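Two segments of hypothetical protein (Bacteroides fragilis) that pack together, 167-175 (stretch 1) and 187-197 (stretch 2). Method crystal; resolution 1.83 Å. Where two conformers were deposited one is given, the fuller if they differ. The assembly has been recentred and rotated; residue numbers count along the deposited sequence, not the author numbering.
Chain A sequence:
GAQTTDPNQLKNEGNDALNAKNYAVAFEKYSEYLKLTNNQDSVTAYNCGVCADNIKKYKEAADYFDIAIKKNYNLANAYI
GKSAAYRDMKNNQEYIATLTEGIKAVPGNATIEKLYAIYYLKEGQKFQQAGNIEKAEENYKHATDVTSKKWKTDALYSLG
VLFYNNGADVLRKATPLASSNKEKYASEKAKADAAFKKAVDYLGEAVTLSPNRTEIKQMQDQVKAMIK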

# COMPACT_ATOMS: atom_id res chain seq x y z
N GLY A 167 22.12 -11.16 7.82
CA GLY A 167 22.99 -12.26 8.23
C GLY A 167 24.39 -12.10 7.63
O GLY A 167 25.37 -12.28 8.35
N ALA A 168 24.51 -11.72 6.35
CA ALA A 168 25.81 -11.51 5.68
C ALA A 168 26.58 -10.36 6.33
O ALA A 168 27.80 -10.47 6.53
CB ALA A 168 25.61 -11.22 4.20
N ASP A 169 25.88 -9.28 6.68
CA ASP A 169 26.50 -8.12 7.36
C ASP A 169 27.04 -8.53 8.74
O ASP A 169 28.11 -8.10 9.18
CB ASP A 169 25.44 -7.02 7.51
CG ASP A 169 25.99 -5.63 7.68
OD1 ASP A 169 26.68 -5.14 6.76
OD2 ASP A 169 25.69 -5.00 8.72
N VAL A 170 26.26 -9.36 9.44
CA VAL A 170 26.68 -9.81 10.79
C VAL A 170 27.91 -10.73 10.65
O VAL A 170 28.89 -10.58 11.40
CB VAL A 170 25.51 -10.50 11.53
CG1 VAL A 170 26.01 -11.23 12.77
CG2 VAL A 170 24.45 -9.46 11.92
N LEU A 171 27.89 -11.64 9.67
CA LEU A 171 29.00 -12.56 9.38
C LEU A 171 30.26 -11.77 8.99
O LEU A 171 31.36 -12.07 9.48
CB LEU A 171 28.57 -13.49 8.23
CG LEU A 171 29.25 -14.84 8.05
CD1 LEU A 171 28.96 -15.76 9.23
CD2 LEU A 171 28.70 -15.54 6.81
N ARG A 172 30.10 -10.73 8.17
CA ARG A 172 31.19 -9.83 7.76
C ARG A 172 31.90 -9.27 8.99
O ARG A 172 33.11 -9.40 9.09
CB ARG A 172 30.63 -8.69 6.91
CG ARG A 172 31.61 -7.56 6.61
CD ARG A 172 31.00 -6.43 5.78
NE ARG A 172 29.81 -5.80 6.37
CZ ARG A 172 29.85 -4.79 7.24
NH1 ARG A 172 31.01 -4.28 7.62
NH2 ARG A 172 28.73 -4.26 7.70
N LYS A 173 31.13 -8.69 9.92
CA LYS A 173 31.69 -8.06 11.13
C LYS A 173 32.27 -9.08 12.12
O LYS A 173 33.07 -8.70 12.98
CB LYS A 173 30.63 -7.20 11.82
CG LYS A 173 30.33 -5.89 11.08
CD LYS A 173 28.90 -5.42 11.36
CE LYS A 173 28.83 -4.18 12.22
NZ LYS A 173 28.92 -4.50 13.66
N ALA A 174 31.90 -10.36 12.01
CA ALA A 174 32.37 -11.39 12.94
C ALA A 174 33.70 -12.02 12.53
O ALA A 174 34.37 -12.59 13.38
CB ALA A 174 31.32 -12.48 13.07
N THR A 175 34.06 -11.98 11.25
CA THR A 175 35.31 -12.61 10.79
C THR A 175 36.54 -12.20 11.62
O THR A 175 37.28 -13.09 12.05
CB THR A 175 35.52 -12.31 9.29
OG1 THR A 175 34.40 -12.83 8.59
CG2 THR A 175 36.82 -12.88 8.75
N SER A 187 28.59 -14.96 19.78
CA SER A 187 27.37 -14.14 19.82
C SER A 187 26.96 -13.72 18.41
O SER A 187 25.80 -13.88 18.03
CB SER A 187 27.60 -12.91 20.70
OG SER A 187 26.44 -12.10 20.77
N GLU A 188 27.92 -13.20 17.64
CA GLU A 188 27.62 -12.75 16.28
C GLU A 188 27.25 -13.89 15.36
O GLU A 188 26.33 -13.72 14.57
CB GLU A 188 28.80 -11.93 15.72
CG GLU A 188 29.02 -10.63 16.49
CD GLU A 188 27.78 -9.79 16.74
OE1 GLU A 188 27.14 -9.36 15.75
OE2 GLU A 188 27.43 -9.58 17.92
N LYS A 189 27.93 -15.05 15.46
CA LYS A 189 27.63 -16.23 14.65
C LYS A 189 26.18 -16.67 14.89
O LYS A 189 25.47 -17.03 13.94
CB LYS A 189 28.61 -17.37 15.01
CG LYS A 189 28.61 -18.54 14.04
CD LYS A 189 29.95 -19.29 14.08
CE LYS A 189 29.93 -20.50 14.99
NZ LYS A 189 31.26 -21.16 15.05
N ALA A 190 25.73 -16.64 16.17
CA ALA A 190 24.35 -17.06 16.52
C ALA A 190 23.37 -16.07 15.93
O ALA A 190 22.34 -16.49 15.40
CB ALA A 190 24.19 -17.15 18.03
N LYS A 191 23.69 -14.77 15.96
CA LYS A 191 22.82 -13.75 15.35
C LYS A 191 22.72 -13.95 13.82
O LYS A 191 21.62 -13.82 13.25
CB LYS A 191 23.34 -12.34 15.63
CG LYS A 191 23.05 -11.91 17.06
CD LYS A 191 23.75 -10.60 17.41
CE LYS A 191 23.95 -10.42 18.90
NZ LYS A 191 22.67 -10.43 19.66
N ALA A 192 23.84 -14.26 13.16
CA ALA A 192 23.83 -14.49 11.71
C ALA A 192 22.98 -15.71 11.38
O ALA A 192 22.16 -15.65 10.46
CB ALA A 192 25.24 -14.67 11.18
N ASP A 193 23.17 -16.81 12.12
CA ASP A 193 22.43 -18.07 11.94
C ASP A 193 20.92 -17.83 12.04
O ASP A 193 20.16 -18.31 11.20
CB ASP A 193 22.86 -19.13 12.98
CG ASP A 193 22.47 -20.56 12.60
OD1 ASP A 193 22.71 -20.96 11.44
OD2 ASP A 193 22.03 -21.30 13.49
N ALA A 194 20.49 -17.04 13.04
CA ALA A 194 19.06 -16.72 13.21
C ALA A 194 18.52 -15.94 11.99
O ALA A 194 17.42 -16.24 11.49
CB ALA A 194 18.87 -15.90 14.48
N ALA A 195 19.29 -14.94 11.51
CA ALA A 195 18.90 -14.16 10.31
C ALA A 195 18.79 -15.06 9.09
O ALA A 195 17.81 -14.98 8.36
CB ALA A 195 19.92 -13.06 10.06
N PHE A 196 19.80 -15.93 8.86
CA PHE A 196 19.78 -16.84 7.70
C PHE A 196 18.63 -17.82 7.79
O PHE A 196 18.01 -18.13 6.77
CB PHE A 196 21.10 -17.61 7.55
CG PHE A 196 22.32 -16.78 7.17
CD1 PHE A 196 22.23 -15.77 6.21
CD2 PHE A 196 23.55 -17.00 7.80
CE1 PHE A 196 23.37 -15.03 5.85
CE2 PHE A 196 24.68 -16.25 7.43
CZ PHE A 196 24.58 -15.28 6.46
N LYS A 197 18.32 -18.31 8.99
CA LYS A 197 17.19 -19.23 9.12
C LYS A 197 15.87 -18.50 8.84
O LYS A 197 15.01 -19.08 8.16
CB LYS A 197 17.21 -19.89 10.50
CG LYS A 197 18.26 -21.00 10.52
CD LYS A 197 18.43 -21.66 11.88
CE LYS A 197 19.47 -22.75 11.81
NZ LYS A 197 19.77 -23.30 13.17
O HOH W 1 28.62 -8.89 13.76

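Small residues let helices pack closely, and this antiparallel pair, with axes 8.2 Å apart at closest approach and N-to-C directions 162° apart, illustrates the principle. The backbones come closest at Gly 167: its CA lies 4.2 Å from the CA of Ala 192 and 3.7 Å from the CB of Ala 195. The same Gly 167 CA sits over one face of the Phe 196 ring, 4.0 Å from its centroid, in a CH-pi contact. A CB placed ideally on Gly 167 would fall 2.6 Å from Phe 196 CE1, a clash, so the absence of a side chain is what admits the ring. Ala 168 points its CB away and meets the ring through its backbone, N to Phe 196 CE1 at 3.5 Å.

Three residues after Gly 167, Val 170 points toward the partner helix; its CG1 packs 3.9 Å from Ala 192 CB and approaches Glu 188 O at 3.1 Å. Leu 171 leans in from the side, its CD2 reaching the edge of the Phe 196 ring, 4.1 Å from CE2. Ala 174 closes the contact, its CB 3.7 Å from Glu 188 CB. No direct hydrogen bond crosses the interface, but one water bridges it, donating to Val 170 O (2.9 Å from the water O) and to Glu 188 OE1 (2.5 Å from the water O).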